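Local coordinates for protein siroheme decarboxylase (Hydrogenobacter thermophilus, PDB 4CH7) that decarboxylates siroheme to 12,18-didecarboxysiroheme, releasing two molecules of carbon dioxide, in the biosynthesis of heme d1, at residues A[79-84]-A[101-106]; A[107-112]-A[322-327]; A[271-276]-A[302-307]. All blocks are in the same frame, centred on the assembly; numbering follows the deposited sequence.

Interaction 1 (A[79-84]-A[101-106])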
# COMPACT_ATOMS: atom_id res chain seq x y z
N GLU A 79 -10.31 5.84 20.78
CA GLU A 79 -9.09 5.10 21.07
C GLU A 79 -9.33 3.59 21.18
O GLU A 79 -8.60 2.80 20.60
CB GLU A 79 -8.41 5.62 22.34
CG GLU A 79 -7.58 6.88 22.14
CD GLU A 79 -6.38 6.93 23.06
OE1 GLU A 79 -5.43 6.15 22.84
OE2 GLU A 79 -6.39 7.76 24.00
N GLU A 80 -10.36 3.21 21.94
CA GLU A 80 -10.73 1.80 22.09
C GLU A 80 -10.95 1.13 20.73
O GLU A 80 -10.41 0.06 20.47
CB GLU A 80 -12.00 1.68 22.94
CG GLU A 80 -12.59 0.28 22.97
CD GLU A 80 -13.82 0.20 23.86
OE1 GLU A 80 -14.24 1.24 24.39
OE2 GLU A 80 -14.36 -0.92 24.02
N VAL A 81 -11.73 1.79 19.88
CA VAL A 81 -12.01 1.29 18.54
C VAL A 81 -10.74 1.24 17.69
O VAL A 81 -10.51 0.27 16.96
CB VAL A 81 -13.09 2.15 17.84
CG1 VAL A 81 -13.21 1.78 16.37
CG2 VAL A 81 -14.43 1.98 18.53
N ALA A 82 -9.92 2.27 17.79
CA ALA A 82 -8.68 2.37 17.02
C ALA A 82 -7.74 1.19 17.29
O ALA A 82 -7.17 0.62 16.36
CB ALA A 82 -7.98 3.68 17.31
N ASN A 83 -7.59 0.84 18.57
CA ASN A 83 -6.74 -0.28 18.95
C ASN A 83 -7.30 -1.62 18.49
O ASN A 83 -6.55 -2.55 18.21
CB ASN A 83 -6.52 -0.29 20.47
CG ASN A 83 -6.17 1.08 21.02
OD1 ASN A 83 -5.13 1.65 20.69
ND2 ASN A 83 -7.04 1.62 21.86
N PHE A 84 -8.63 -1.71 18.42
CA PHE A 84 -9.27 -2.90 17.87
C PHE A 84 -8.92 -3.06 16.40
O PHE A 84 -8.59 -4.15 15.94
CB PHE A 84 -10.79 -2.81 18.03
CG PHE A 84 -11.54 -3.92 17.33
CD1 PHE A 84 -11.69 -5.16 17.93
CD2 PHE A 84 -12.08 -3.71 16.07
CE1 PHE A 84 -12.37 -6.18 17.28
CE2 PHE A 84 -12.77 -4.73 15.42
CZ PHE A 84 -12.91 -5.96 16.03
N PHE A 101 -16.97 11.01 9.76
CA PHE A 101 -16.25 9.75 9.88
C PHE A 101 -14.83 10.08 10.33
O PHE A 101 -14.03 10.60 9.55
CB PHE A 101 -16.25 8.99 8.55
CG PHE A 101 -17.62 8.56 8.10
CD1 PHE A 101 -18.16 7.35 8.54
CD2 PHE A 101 -18.36 9.35 7.24
CE1 PHE A 101 -19.42 6.95 8.12
CE2 PHE A 101 -19.62 8.95 6.82
CZ PHE A 101 -20.15 7.75 7.26
N ASN A 102 -14.54 9.81 11.59
CA ASN A 102 -13.29 10.26 12.22
C ASN A 102 -12.21 9.19 12.30
O ASN A 102 -11.10 9.46 12.76
CB ASN A 102 -13.58 10.80 13.62
CG ASN A 102 -14.42 9.84 14.44
OD1 ASN A 102 -15.25 9.11 13.90
ND2 ASN A 102 -14.21 9.84 15.75
N LEU A 103 -12.53 7.97 11.86
CA LEU A 103 -11.53 6.90 11.84
C LEU A 103 -11.44 6.27 10.46
O LEU A 103 -12.39 5.65 9.98
CB LEU A 103 -11.85 5.84 12.90
CG LEU A 103 -10.71 4.84 13.13
CD1 LEU A 103 -9.54 5.53 13.81
CD2 LEU A 103 -11.18 3.64 13.93
N TRP A 104 -10.28 6.42 9.82
CA TRP A 104 -10.05 5.90 8.49
C TRP A 104 -8.89 4.91 8.47
O TRP A 104 -7.78 5.24 8.90
CB TRP A 104 -9.74 7.05 7.52
CG TRP A 104 -10.93 7.90 7.23
CD1 TRP A 104 -11.54 8.79 8.06
CD2 TRP A 104 -11.66 7.95 5.99
NE1 TRP A 104 -12.60 9.39 7.43
CE2 TRP A 104 -12.70 8.89 6.15
CE3 TRP A 104 -11.53 7.29 4.77
CZ2 TRP A 104 -13.61 9.18 5.13
CZ3 TRP A 104 -12.43 7.58 3.75
CH2 TRP A 104 -13.45 8.52 3.94
N PHE A 105 -9.16 3.71 7.98
CA PHE A 105 -8.10 2.72 7.83
C PHE A 105 -8.16 1.99 6.50
O PHE A 105 -9.22 1.91 5.86
CB PHE A 105 -8.07 1.74 9.01
CG PHE A 105 -9.33 0.95 9.19
CD1 PHE A 105 -10.39 1.47 9.92
CD2 PHE A 105 -9.44 -0.32 8.66
CE1 PHE A 105 -11.56 0.74 10.10
CE2 PHE A 105 -10.60 -1.06 8.83
CZ PHE A 105 -11.66 -0.53 9.55
N THR A 106 -7.02 1.47 6.08
CA THR A 106 -6.94 0.67 4.87
C THR A 106 -7.00 -0.80 5.26
O THR A 106 -6.19 -1.28 6.06
CB THR A 106 -5.64 0.94 4.09
OG1 THR A 106 -5.62 2.30 3.65
CG2 THR A 106 -5.54 0.02 2.88
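No ring enters the contact of Val81 and Ala82 with Leu103; the rings near Leu103 in its own segment are Phe101, Trp104 and Phe105. The indole of Trp104 has the carbonyl oxygen of Phe101 at its edge, close to the ring plane, and Trp104 NE1 donates a hydrogen bond to Phe101 O at 2.8 Å. That bond is bent, 141° at the hydrogen, and it reaches the oxygen from above the carbonyl plane. Phe101 itself makes a cation-pi contact with Lys72, and the ring of Phe105 meets Phe71 edge to face. The setting is the ferredoxin-like alpha/beta half-barrel of the first AsnC-like ligand-binding domain: helix 75-87 lies against the sheet face from which Leu103 and Phe105 project, while Trp104, next along the strand, lies on the other face. Just where the strand begins, Asn102 and Leu103 both face Phe71 in a classic beta bulge, and Asn102 ND2 is hydrogen-bonded to Val73 O. Within segment 101-106, Leu103 alone touches segment 79-84. Its CG stands anti to the backbone N (chi1 -168°), which carries the two methyls out to the helix surface. One of them, Leu103 CD2, meets Val81 CG1 at 3.7 Å, the two side chains running at a slant to each other, and also lies 4.2 Å from Ala82 CA. With no more than a methyl at Ala82, the branched leucine can come up to the helix backbone itself. Val85 of the same helix packs on Leu103 and Phe105. The second leucine methyl settles more loosely, Leu103 CD1 lying 4.3 Å from Ala82 CB.

Interaction 2 (A[107-112]-A[322-327])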
# COMPACT_ATOMS: atom_id res chain seq x y z
N LEU A 107 -7.98 -1.51 4.71
CA LEU A 107 -8.15 -2.93 5.00
C LEU A 107 -7.87 -3.76 3.77
O LEU A 107 -8.38 -3.47 2.69
CB LEU A 107 -9.57 -3.21 5.51
CG LEU A 107 -9.93 -4.69 5.72
CD1 LEU A 107 -9.02 -5.32 6.75
CD2 LEU A 107 -11.38 -4.83 6.13
N ALA A 108 -7.05 -4.80 3.93
CA ALA A 108 -6.81 -5.76 2.86
C ALA A 108 -7.18 -7.15 3.36
O ALA A 108 -6.72 -7.59 4.41
CB ALA A 108 -5.36 -5.73 2.43
N VAL A 109 -8.02 -7.86 2.59
CA VAL A 109 -8.49 -9.18 3.00
C VAL A 109 -8.02 -10.25 2.02
O VAL A 109 -8.22 -10.12 0.81
CB VAL A 109 -10.03 -9.21 3.11
CG1 VAL A 109 -10.52 -10.62 3.37
CG2 VAL A 109 -10.50 -8.27 4.21
N PRO A 110 -7.38 -11.31 2.54
CA PRO A 110 -6.97 -12.45 1.71
C PRO A 110 -8.18 -13.14 1.08
O PRO A 110 -9.26 -13.07 1.66
CB PRO A 110 -6.28 -13.39 2.71
CG PRO A 110 -6.84 -12.99 4.06
CD PRO A 110 -7.04 -11.51 3.96
N PRO A 111 -7.99 -13.79 -0.08
CA PRO A 111 -9.10 -14.48 -0.73
C PRO A 111 -9.49 -15.75 0.02
O PRO A 111 -8.68 -16.26 0.79
CB PRO A 111 -8.52 -14.84 -2.10
CG PRO A 111 -7.05 -14.97 -1.86
CD PRO A 111 -6.73 -13.91 -0.84
N GLU A 112 -10.70 -16.24 -0.20
CA GLU A 112 -11.20 -17.47 0.45
C GLU A 112 -11.12 -17.49 1.98
O GLU A 112 -10.62 -18.46 2.56
CB GLU A 112 -10.50 -18.71 -0.12
CG GLU A 112 -11.13 -19.27 -1.38
CD GLU A 112 -10.39 -18.87 -2.64
OE1 GLU A 112 -9.15 -18.75 -2.59
OE2 GLU A 112 -11.05 -18.67 -3.68
N GLU A 322 -0.87 -16.73 8.32
CA GLU A 322 -2.02 -17.41 8.92
C GLU A 322 -2.70 -16.54 9.96
O GLU A 322 -3.78 -16.87 10.46
CB GLU A 322 -1.58 -18.72 9.55
CG GLU A 322 -0.93 -19.69 8.59
CD GLU A 322 -0.08 -20.73 9.29
OE1 GLU A 322 0.29 -20.50 10.47
OE2 GLU A 322 0.23 -21.77 8.67
N GLU A 323 -2.07 -15.41 10.29
CA GLU A 323 -2.51 -14.59 11.41
C GLU A 323 -3.80 -13.79 11.17
O GLU A 323 -4.45 -13.40 12.14
CB GLU A 323 -1.38 -13.66 11.88
CG GLU A 323 -0.90 -12.66 10.85
CD GLU A 323 0.21 -11.76 11.38
OE1 GLU A 323 0.47 -11.79 12.60
OE2 GLU A 323 0.82 -11.04 10.57
N PHE A 324 -4.17 -13.56 9.92
CA PHE A 324 -5.45 -12.89 9.65
C PHE A 324 -6.61 -13.81 9.97
O PHE A 324 -7.53 -13.43 10.70
CB PHE A 324 -5.56 -12.42 8.20
CG PHE A 324 -6.88 -11.74 7.89
CD1 PHE A 324 -7.03 -10.38 8.09
CD2 PHE A 324 -7.97 -12.47 7.42
CE1 PHE A 324 -8.23 -9.74 7.83
CE2 PHE A 324 -9.18 -11.84 7.16
CZ PHE A 324 -9.31 -10.48 7.36
N GLU A 325 -6.57 -15.01 9.40
CA GLU A 325 -7.62 -16.00 9.60
C GLU A 325 -7.81 -16.27 11.09
O GLU A 325 -8.93 -16.27 11.59
CB GLU A 325 -7.27 -17.29 8.86
CG GLU A 325 -8.26 -18.43 9.07
CD GLU A 325 -7.85 -19.70 8.35
OE1 GLU A 325 -7.55 -19.63 7.14
OE2 GLU A 325 -7.83 -20.77 9.00
N ARG A 326 -6.70 -16.49 11.79
CA ARG A 326 -6.73 -16.72 13.23
C ARG A 326 -7.32 -15.52 13.96
O ARG A 326 -8.10 -15.68 14.90
CB ARG A 326 -5.32 -17.02 13.75
CG ARG A 326 -5.23 -17.16 15.25
CD ARG A 326 -3.86 -17.67 15.69
NE ARG A 326 -2.77 -16.98 15.02
CZ ARG A 326 -2.34 -15.76 15.34
NH1 ARG A 326 -2.92 -15.09 16.32
NH2 ARG A 326 -1.33 -15.21 14.67
N TRP A 327 -6.96 -14.32 13.52
CA TRP A 327 -7.57 -13.10 14.05
C TRP A 327 -9.05 -13.07 13.73
O TRP A 327 -9.86 -12.63 14.54
CB TRP A 327 -6.90 -11.86 13.47
CG TRP A 327 -7.62 -10.59 13.83
CD1 TRP A 327 -7.43 -9.84 14.96
CD2 TRP A 327 -8.65 -9.94 13.08
NE1 TRP A 327 -8.28 -8.76 14.95
CE2 TRP A 327 -9.04 -8.80 13.81
CE3 TRP A 327 -9.28 -10.21 11.86
CZ2 TRP A 327 -10.03 -7.93 13.35
CZ3 TRP A 327 -10.26 -9.34 11.41
CH2 TRP A 327 -10.63 -8.22 12.16
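Phe324, near the start of the C-terminal helix 323-335, lays its ring against Pro110, just past the end of strand 103-109, which precedes helix 116-126 in the first AsnC-like, ferredoxin-like domain. The tight part is a CH-pi contact: Pro110 CD sits 3.8 Å from the centroid of the Phe324 ring, only 16° off the ring normal. Next to it, Pro110 CG approaches Phe324 CD2 to 3.6 Å. The opposite ring face carries Trp327 CE3, offset toward the rim, so the ring lies between Pro110, close, and the indole, looser and off-centre. A first torsion of 179° turns the phenyl toward the strand. Packing slackens at the far end of the ring, where Val109 CG2 is 4.0 Å from Phe324 CZ and Ala108 O comes in obliquely, farther off still. Beyond this buried patch the two segments part, and Glu112 and Glu322 are exposed. Were Phe324 cut back to an alanine, Pro110 and Val109 would probably lose their partner on the helix and a gap would open beside Trp327. Cys88 also packs on both aromatic side chains, while Val109 CG1 lies 4.2 Å from Phe324 CZ.

Interaction 3 (A[271-276]-A[302-307])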
# COMPACT_ATOMS: atom_id res chain seq x y z
N PHE A 271 -20.87 8.54 -0.19
CA PHE A 271 -19.67 9.37 -0.28
C PHE A 271 -19.49 9.87 -1.72
O PHE A 271 -19.01 9.13 -2.58
CB PHE A 271 -18.45 8.57 0.16
CG PHE A 271 -17.34 9.41 0.73
CD1 PHE A 271 -17.46 9.99 1.98
CD2 PHE A 271 -16.16 9.60 0.01
CE1 PHE A 271 -16.44 10.76 2.51
CE2 PHE A 271 -15.14 10.37 0.54
CZ PHE A 271 -15.27 10.95 1.79
N ARG A 272 -19.87 11.12 -1.96
CA ARG A 272 -19.90 11.67 -3.32
C ARG A 272 -18.55 12.09 -3.89
O ARG A 272 -18.47 12.53 -5.04
CB ARG A 272 -20.89 12.84 -3.39
CG ARG A 272 -22.20 12.49 -4.09
CD ARG A 272 -23.37 12.43 -3.12
NE ARG A 272 -23.90 13.76 -2.81
CZ ARG A 272 -25.05 13.97 -2.19
NH1 ARG A 272 -25.80 12.95 -1.81
NH2 ARG A 272 -25.46 15.21 -1.95
N TYR A 273 -17.49 11.95 -3.10
CA TYR A 273 -16.16 12.32 -3.57
C TYR A 273 -15.50 11.18 -4.35
O TYR A 273 -15.38 10.06 -3.84
CB TYR A 273 -15.28 12.75 -2.39
CG TYR A 273 -15.94 13.77 -1.49
CD1 TYR A 273 -16.00 15.11 -1.84
CD2 TYR A 273 -16.51 13.39 -0.28
CE1 TYR A 273 -16.60 16.05 -1.02
CE2 TYR A 273 -17.11 14.31 0.55
CZ TYR A 273 -17.16 15.64 0.18
OH TYR A 273 -17.76 16.56 1.01
N ASN A 274 -15.07 11.48 -5.57
CA ASN A 274 -14.46 10.47 -6.44
C ASN A 274 -12.96 10.68 -6.66
O ASN A 274 -12.28 9.80 -7.20
CB ASN A 274 -15.19 10.41 -7.78
CG ASN A 274 -15.25 11.75 -8.48
OD1 ASN A 274 -15.20 12.80 -7.84
ND2 ASN A 274 -15.37 11.73 -9.81
N LEU A 275 -12.45 11.83 -6.24
CA LEU A 275 -11.01 12.10 -6.35
C LEU A 275 -10.37 12.32 -4.98
O LEU A 275 -10.78 13.22 -4.23
CB LEU A 275 -10.72 13.28 -7.27
CG LEU A 275 -9.24 13.62 -7.48
CD1 LEU A 275 -8.47 12.40 -7.93
CD2 LEU A 275 -9.08 14.74 -8.47
N PHE A 276 -9.37 11.50 -4.66
CA PHE A 276 -8.64 11.62 -3.41
C PHE A 276 -7.24 12.13 -3.71
O PHE A 276 -6.59 11.66 -4.65
CB PHE A 276 -8.54 10.26 -2.69
CG PHE A 276 -9.85 9.77 -2.12
CD1 PHE A 276 -11.08 10.16 -2.65
CD2 PHE A 276 -9.85 8.91 -1.03
CE1 PHE A 276 -12.27 9.69 -2.12
CE2 PHE A 276 -11.04 8.44 -0.48
CZ PHE A 276 -12.25 8.83 -1.03
N LYS A 302 -17.09 21.43 -4.46
CA LYS A 302 -17.41 20.26 -3.65
C LYS A 302 -16.15 19.51 -3.25
O LYS A 302 -15.60 18.74 -4.05
CB LYS A 302 -18.36 19.33 -4.40
CG LYS A 302 -19.59 20.03 -4.93
CD LYS A 302 -20.64 19.02 -5.33
CE LYS A 302 -21.83 19.70 -5.97
NZ LYS A 302 -22.48 20.68 -5.06
N TYR A 303 -15.69 19.74 -2.03
CA TYR A 303 -14.52 19.06 -1.50
C TYR A 303 -14.46 19.13 0.01
O TYR A 303 -15.23 19.86 0.64
CB TYR A 303 -13.24 19.64 -2.11
CG TYR A 303 -12.79 20.96 -1.51
CD1 TYR A 303 -13.32 22.16 -1.95
CD2 TYR A 303 -11.82 20.99 -0.51
CE1 TYR A 303 -12.90 23.36 -1.41
CE2 TYR A 303 -11.40 22.19 0.03
CZ TYR A 303 -11.94 23.37 -0.42
OH TYR A 303 -11.53 24.56 0.12
N ALA A 304 -13.54 18.37 0.60
CA ALA A 304 -13.36 18.36 2.04
C ALA A 304 -11.92 18.02 2.39
O ALA A 304 -11.27 17.24 1.69
CB ALA A 304 -14.30 17.36 2.69
N LEU A 305 -11.42 18.62 3.46
CA LEU A 305 -10.07 18.34 3.93
C LEU A 305 -10.10 17.49 5.19
O LEU A 305 -10.48 17.96 6.26
CB LEU A 305 -9.30 19.64 4.18
CG LEU A 305 -9.04 20.51 2.95
CD1 LEU A 305 -8.24 21.75 3.30
CD2 LEU A 305 -8.33 19.71 1.87
N LEU A 306 -9.72 16.22 5.05
CA LEU A 306 -9.71 15.30 6.18
C LEU A 306 -8.30 15.21 6.75
O LEU A 306 -7.51 14.35 6.35
CB LEU A 306 -10.23 13.92 5.76
CG LEU A 306 -11.74 13.77 5.50
CD1 LEU A 306 -12.15 14.40 4.18
CD2 LEU A 306 -12.14 12.31 5.54
N PHE A 307 -7.99 16.10 7.69
CA PHE A 307 -6.66 16.16 8.28
C PHE A 307 -6.36 14.96 9.17
O PHE A 307 -7.19 14.54 9.96
CB PHE A 307 -6.50 17.45 9.09
CG PHE A 307 -6.50 18.70 8.24
CD1 PHE A 307 -5.31 19.19 7.72
CD2 PHE A 307 -7.68 19.38 7.98
CE1 PHE A 307 -5.30 20.34 6.95
CE2 PHE A 307 -7.67 20.53 7.21
CZ PHE A 307 -6.48 21.01 6.69
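Tyr273 reaches across to the backbone of Tyr303 and the methyl of Ala304. Its CE1 lies 3.7 Å from Tyr303 CA, approached obliquely, while the carbonyl carbon of Lys302 sits at the ring edge, near the plane. Farther out, Tyr273 OH rests 3.9 Å from Ala304 CB, and no hydrogen bond joins the two segments. The phenol is sent this way by a first torsion of -50°, with CG anti to the carbonyl carbon. Behind it stands Phe271: Tyr273 CD2 lies 3.4 Å above the plane of the Phe271 ring, offset toward its rim, and Phe271 CD2 in turn lies in the plane of the tyrosine ring at its edge. All this belongs to the second AsnC-like domain, in whose antiparallel sheet strand 233-239 runs between strands 275-281 and 303-314, so the tyrosine reaches across the intervening strand and packs on Val238, as does Ala304. Next outward, Arg265 NH1 donates hydrogen bonds to Phe271 O and Tyr273 O, fixing the backbone before the strand. There Asn274 and Leu275 both face Trp239 in a classic beta bulge. Trp239 also stacks with Tyr303, whose CB points away from segment 271-276 and whose side chain packs on helix 284-297.

Interactions 1 and 2 share strand 103-109, one using its start against helix 75-87 and the other its end against the C-terminal helix; their centres are 18 Å apart. Interaction 3 belongs to the second AsnC-like domain, yet all three reach the same closed eight-stranded barrel. Interactions 1 and 3 touch through it: Trp104 CZ2 packs 3.5 Å from Leu306 CD2, and Trp104 CH2 lies 3.7 Å from Phe271 CZ. Interactions 2 and 3 stay about 12 Å apart at their nearest atoms. The inferred active-site residue His93, on neighbouring strand 91-97, has its side chain about 10 Å from that of Leu103 and about 9 Å from that of Ala108, whereas interaction 3 lies away from it.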